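Local coordinates for TSC1 N-terminal domain (Chaetomium thermophilum, PDB 7A0M), which probably binds phosphoinositide lipids of the lysosomal membrane, helping to bring the TSC complex there to regulate mTORC1 signalling, at residues B[185-197]-B[218-231]. Sequence-based numbering, arbitrary orientation.
Sequences PKGFMNALNAFVL and PHLYLILQTPLFGN
Leu228 fits as a knob among Met189, Leu192, Asn193 and Val196 of helix 185-196. Leu228 CD1 meets Val196 CG2 at 3.6 Å, and its CD2 meets Met189 CB at 3.8 Å. Met189, a selenomethionine, crosses Ile223 at about a right angle. Met189 SE lies 3.6 Å from Ile223 CB, and a bend at the last torsion (chi3 -71°) turns CE toward the backbone of the 3-10 segment 220-223. Polar bonds flank this apolar row. Asn231 ND2 donates to Asn193 OD1 over 2.6 Å, in the carbonyl plane and on a lone pair. The two amides are nearly coplanar, 16° apart. Near the other end, Lys186 runs extended to CE, then bends at chi4 (45°). Lys186 NZ donates to Gln225 O at 2.8 Å from above the carbonyl plane, and also to Asn190 OD1 at 3.0 Å. A leucine in its place would lose both bonds and would probably leave the Gln225 carbonyl without this donor and the Asn190 amide freer to turn. Helix 199-214 links the two segments and packs on Leu192 and Val196. The chemistry implies an apolar seam with an amide pair at one end and a lysine joining two carbonyls toward the other.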
loop_
_atom_site.group_PDB
_atom_site.type_symbol
_atom_site.label_atom_id
_atom_site.label_comp_id
_atom_site.label_asym_id
_atom_site.label_seq_id
_atom_site.Cartn_x
_atom_site.Cartn_y
_atom_site.Cartn_z
ATOM N N PRO B 185 -30.236 6.492 -23.114
ATOM C CA PRO B 185 -29.123 7.081 -22.346
ATOM C C PRO B 185 -28.285 8.065 -23.143
ATOM O O PRO B 185 -27.908 9.117 -22.612
ATOM C CB PRO B 185 -28.305 5.850 -21.925
ATOM C CG PRO B 185 -29.255 4.694 -22.043
ATOM C CD PRO B 185 -30.143 5.027 -23.194
ATOM N N LYS B 186 -27.983 7.754 -24.406
ATOM C CA LYS B 186 -27.210 8.682 -25.226
ATOM C C LYS B 186 -27.973 9.980 -25.455
ATOM O O LYS B 186 -27.398 11.071 -25.371
ATOM C CB LYS B 186 -26.845 8.035 -26.562
ATOM C CG LYS B 186 -26.152 8.986 -27.525
ATOM C CD LYS B 186 -25.652 8.269 -28.766
ATOM C CE LYS B 186 -25.208 9.264 -29.829
ATOM N NZ LYS B 186 -24.382 10.364 -29.256
ATOM N N GLY B 187 -29.272 9.882 -25.747
ATOM C CA GLY B 187 -30.072 11.084 -25.917
ATOM C C GLY B 187 -30.159 11.914 -24.651
ATOM O O GLY B 187 -30.197 13.147 -24.708
ATOM N N PHE B 188 -30.201 11.254 -23.490
ATOM C CA PHE B 188 -30.229 11.986 -22.227
ATOM C C PHE B 188 -28.974 12.832 -22.050
ATOM O O PHE B 188 -29.046 13.975 -21.586
ATOM C CB PHE B 188 -30.381 11.018 -21.054
ATOM C CG PHE B 188 -30.404 11.696 -19.714
ATOM C CD1 PHE B 188 -31.577 12.237 -19.215
ATOM C CD2 PHE B 188 -29.249 11.804 -18.958
ATOM C CE1 PHE B 188 -31.599 12.868 -17.983
ATOM C CE2 PHE B 188 -29.263 12.436 -17.730
ATOM C CZ PHE B 188 -30.439 12.966 -17.240
HETATM N N MSE B 189 -27.818 12.288 -22.413
HETATM C CA MSE B 189 -26.550 12.962 -22.168
HETATM C C MSE B 189 -26.213 13.968 -23.267
HETATM O O MSE B 189 -25.482 14.929 -23.029
HETATM C CB MSE B 189 -25.434 11.927 -22.011
HETATM C CG MSE B 189 -25.602 11.073 -20.760
HETATM SE SE MSE B 189 -24.248 9.694 -20.518
HETATM C CE MSE B 189 -24.779 8.480 -21.947
ATOM N N ASN B 190 -26.746 13.747 -24.470
ATOM C CA ASN B 190 -26.658 14.769 -25.509
ATOM C C ASN B 190 -27.459 16.005 -25.119
ATOM O O ASN B 190 -26.984 17.138 -25.258
ATOM C CB ASN B 190 -27.149 14.216 -26.847
ATOM C CG ASN B 190 -26.025 13.684 -27.710
ATOM O OD1 ASN B 190 -26.092 12.566 -28.221
ATOM N ND2 ASN B 190 -24.978 14.486 -27.876
ATOM N N ALA B 191 -28.685 15.801 -24.631
ATOM C CA ALA B 191 -29.518 16.923 -24.212
ATOM C C ALA B 191 -28.939 17.620 -22.986
ATOM O O ALA B 191 -29.046 18.845 -22.854
ATOM C CB ALA B 191 -30.942 16.441 -23.940
ATOM N N LEU B 192 -28.329 16.857 -22.075
ATOM C CA LEU B 192 -27.752 17.460 -20.878
ATOM C C LEU B 192 -26.518 18.292 -21.204
ATOM O O LEU B 192 -26.218 19.258 -20.493
ATOM C CB LEU B 192 -27.407 16.375 -19.856
ATOM C CG LEU B 192 -26.934 16.860 -18.483
ATOM C CD1 LEU B 192 -28.047 17.615 -17.770
ATOM C CD2 LEU B 192 -26.438 15.699 -17.637
ATOM N N ASN B 193 -25.795 17.933 -22.269
ATOM C CA ASN B 193 -24.570 18.647 -22.619
ATOM C C ASN B 193 -24.832 20.119 -22.910
ATOM O O ASN B 193 -23.976 20.967 -22.628
ATOM C CB ASN B 193 -23.901 17.978 -23.820
ATOM C CG ASN B 193 -22.604 18.656 -24.218
ATOM O OD1 ASN B 193 -21.573 18.480 -23.569
ATOM N ND2 ASN B 193 -22.650 19.435 -25.292
ATOM N N ALA B 194 -25.995 20.442 -23.481
ATOM C CA ALA B 194 -26.327 21.839 -23.748
ATOM C C ALA B 194 -26.389 22.652 -22.461
ATOM O O ALA B 194 -25.949 23.808 -22.426
ATOM C CB ALA B 194 -27.652 21.929 -24.504
ATOM N N PHE B 195 -26.931 22.068 -21.391
ATOM C CA PHE B 195 -27.000 22.762 -20.112
ATOM C C PHE B 195 -25.669 22.762 -19.369
ATOM O O PHE B 195 -25.447 23.638 -18.526
ATOM C CB PHE B 195 -28.090 22.146 -19.232
ATOM C CG PHE B 195 -29.485 22.405 -19.728
ATOM C CD1 PHE B 195 -30.075 21.569 -20.662
ATOM C CD2 PHE B 195 -30.209 23.489 -19.256
ATOM C CE1 PHE B 195 -31.359 21.814 -21.118
ATOM C CE2 PHE B 195 -31.492 23.735 -19.705
ATOM C CZ PHE B 195 -32.068 22.896 -20.637
ATOM N N VAL B 196 -24.787 21.803 -19.656
ATOM C CA VAL B 196 -23.452 21.832 -19.066
ATOM C C VAL B 196 -22.635 22.978 -19.647
ATOM O O VAL B 196 -21.810 23.580 -18.948
ATOM C CB VAL B 196 -22.755 20.473 -19.266
ATOM C CG1 VAL B 196 -21.343 20.501 -18.700
ATOM C CG2 VAL B 196 -23.565 19.367 -18.611
ATOM N N LEU B 197 -22.858 23.315 -20.920
ATOM C CA LEU B 197 -22.108 24.394 -21.552
ATOM C C LEU B 197 -22.489 25.766 -21.012
ATOM O O LEU B 197 -21.720 26.718 -21.181
ATOM C CB LEU B 197 -22.306 24.359 -23.068
ATOM C CG LEU B 197 -21.686 23.164 -23.795
ATOM C CD1 LEU B 197 -22.122 23.137 -25.251
ATOM C CD2 LEU B 197 -20.171 23.212 -23.688
ATOM N N PRO B 218 -28.601 1.852 -18.469
ATOM C CA PRO B 218 -27.724 1.023 -19.297
ATOM C C PRO B 218 -26.875 1.872 -20.235
ATOM O O PRO B 218 -27.121 3.061 -20.442
ATOM C CB PRO B 218 -28.711 0.155 -20.081
ATOM C CG PRO B 218 -29.906 1.036 -20.237
ATOM C CD PRO B 218 -29.990 1.848 -18.963
ATOM N N HIS B 219 -25.845 1.228 -20.787
ATOM C CA HIS B 219 -25.061 1.780 -21.893
ATOM C C HIS B 219 -24.418 3.118 -21.531
ATOM O O HIS B 219 -24.388 4.048 -22.339
ATOM C CB HIS B 219 -25.928 1.919 -23.147
ATOM C CG HIS B 219 -26.696 0.680 -23.486
ATOM N ND1 HIS B 219 -28.073 0.620 -23.425
ATOM C CD2 HIS B 219 -26.283 -0.550 -23.870
ATOM C CE1 HIS B 219 -28.474 -0.591 -23.768
ATOM N NE2 HIS B 219 -27.407 -1.320 -24.043
ATOM N N LEU B 220 -23.900 3.222 -20.305
ATOM C CA LEU B 220 -23.220 4.446 -19.894
ATOM C C LEU B 220 -21.964 4.717 -20.713
ATOM O O LEU B 220 -21.501 5.863 -20.752
ATOM C CB LEU B 220 -22.868 4.388 -18.406
ATOM C CG LEU B 220 -24.008 4.747 -17.454
ATOM C CD1 LEU B 220 -23.560 4.634 -16.010
ATOM C CD2 LEU B 220 -24.513 6.150 -17.748
ATOM N N TYR B 221 -21.401 3.697 -21.364
ATOM C CA TYR B 221 -20.240 3.907 -22.222
ATOM C C TYR B 221 -20.554 4.798 -23.417
ATOM O O TYR B 221 -19.630 5.332 -24.038
ATOM C CB TYR B 221 -19.696 2.561 -22.707
ATOM C CG TYR B 221 -20.718 1.709 -23.428
ATOM C CD1 TYR B 221 -20.945 1.863 -24.791
ATOM C CD2 TYR B 221 -21.453 0.749 -22.746
ATOM C CE1 TYR B 221 -21.877 1.088 -25.452
ATOM C CE2 TYR B 221 -22.388 -0.032 -23.400
ATOM C CZ TYR B 221 -22.596 0.142 -24.752
ATOM O OH TYR B 221 -23.524 -0.633 -25.406
ATOM N N LEU B 222 -21.837 4.970 -23.753
ATOM C CA LEU B 222 -22.220 5.839 -24.858
ATOM C C LEU B 222 -21.881 7.303 -24.606
ATOM O O LEU B 222 -21.992 8.114 -25.532
ATOM C CB LEU B 222 -23.719 5.699 -25.139
ATOM C CG LEU B 222 -24.196 4.355 -25.693
ATOM C CD1 LEU B 222 -25.702 4.365 -25.905
ATOM C CD2 LEU B 222 -23.472 4.020 -26.989
ATOM N N ILE B 223 -21.479 7.661 -23.383
ATOM C CA ILE B 223 -21.065 9.029 -23.093
ATOM C C ILE B 223 -19.803 9.410 -23.855
ATOM O O ILE B 223 -19.517 10.599 -24.023
ATOM C CB ILE B 223 -20.876 9.217 -21.574
ATOM C CG1 ILE B 223 -20.853 10.706 -21.218
ATOM C CG2 ILE B 223 -19.602 8.536 -21.104
ATOM C CD1 ILE B 223 -20.677 10.980 -19.747
ATOM N N LEU B 224 -19.030 8.429 -24.318
ATOM C CA LEU B 224 -17.845 8.751 -25.104
ATOM C C LEU B 224 -18.208 9.134 -26.531
ATOM O O LEU B 224 -17.485 9.914 -27.164
ATOM C CB LEU B 224 -16.873 7.574 -25.097
ATOM C CG LEU B 224 -16.323 7.217 -23.717
ATOM C CD1 LEU B 224 -15.265 6.145 -23.835
ATOM C CD2 LEU B 224 -15.764 8.454 -23.032
ATOM N N GLN B 225 -19.318 8.604 -27.047
ATOM C CA GLN B 225 -19.850 8.991 -28.348
ATOM C C GLN B 225 -20.754 10.215 -28.265
ATOM O O GLN B 225 -21.627 10.400 -29.122
ATOM C CB GLN B 225 -20.585 7.808 -28.980
ATOM C CG GLN B 225 -19.663 6.642 -29.298
ATOM C CD GLN B 225 -20.401 5.413 -29.780
ATOM O OE1 GLN B 225 -21.513 5.503 -30.301
ATOM N NE2 GLN B 225 -19.783 4.251 -29.609
ATOM N N THR B 226 -20.562 11.052 -27.250
ATOM C CA THR B 226 -21.322 12.270 -27.022
ATOM C C THR B 226 -20.367 13.299 -26.432
ATOM O O THR B 226 -19.387 12.931 -25.771
ATOM C CB THR B 226 -22.520 12.042 -26.078
ATOM O OG1 THR B 226 -23.522 13.032 -26.327
ATOM C CG2 THR B 226 -22.112 12.150 -24.620
ATOM N N PRO B 227 -20.601 14.592 -26.683
ATOM C CA PRO B 227 -19.662 15.622 -26.205
ATOM C C PRO B 227 -19.665 15.844 -24.699
ATOM O O PRO B 227 -18.883 16.676 -24.221
ATOM C CB PRO B 227 -20.131 16.887 -26.941
ATOM C CG PRO B 227 -21.559 16.625 -27.277
ATOM C CD PRO B 227 -21.645 15.159 -27.555
ATOM N N LEU B 228 -20.504 15.143 -23.934
ATOM C CA LEU B 228 -20.608 15.424 -22.504
ATOM C C LEU B 228 -19.316 15.092 -21.764
ATOM O O LEU B 228 -18.891 15.850 -20.884
ATOM C CB LEU B 228 -21.785 14.662 -21.898
ATOM C CG LEU B 228 -22.011 14.908 -20.404
ATOM C CD1 LEU B 228 -22.170 16.393 -20.131
ATOM C CD2 LEU B 228 -23.227 14.141 -19.906
ATOM N N PHE B 229 -18.685 13.962 -22.097
ATOM C CA PHE B 229 -17.485 13.537 -21.378
ATOM C C PHE B 229 -16.371 14.572 -21.489
ATOM O O PHE B 229 -15.734 14.925 -20.488
ATOM C CB PHE B 229 -17.012 12.181 -21.901
ATOM C CG PHE B 229 -15.911 11.569 -21.083
ATOM C CD1 PHE B 229 -16.176 11.031 -19.834
ATOM C CD2 PHE B 229 -14.613 11.534 -21.561
ATOM C CE1 PHE B 229 -15.161 10.468 -19.077
ATOM C CE2 PHE B 229 -13.597 10.973 -20.813
ATOM C CZ PHE B 229 -13.871 10.439 -19.569
ATOM N N GLY B 230 -16.114 15.065 -22.704
ATOM C CA GLY B 230 -15.084 16.074 -22.884
ATOM C C GLY B 230 -15.351 17.355 -22.119
ATOM O O GLY B 230 -14.415 18.020 -21.666
ATOM N N ASN B 231 -16.625 17.720 -21.956
ATOM C CA ASN B 231 -16.956 18.938 -21.227
ATOM C C ASN B 231 -16.862 18.745 -19.720
ATOM O O ASN B 231 -16.632 19.716 -18.990
ATOM C CB ASN B 231 -18.352 19.425 -21.620
ATOM C CG ASN B 231 -18.366 20.114 -22.970
ATOM O OD1 ASN B 231 -17.433 20.837 -23.319
ATOM N ND2 ASN B 231 -19.425 19.890 -23.739
#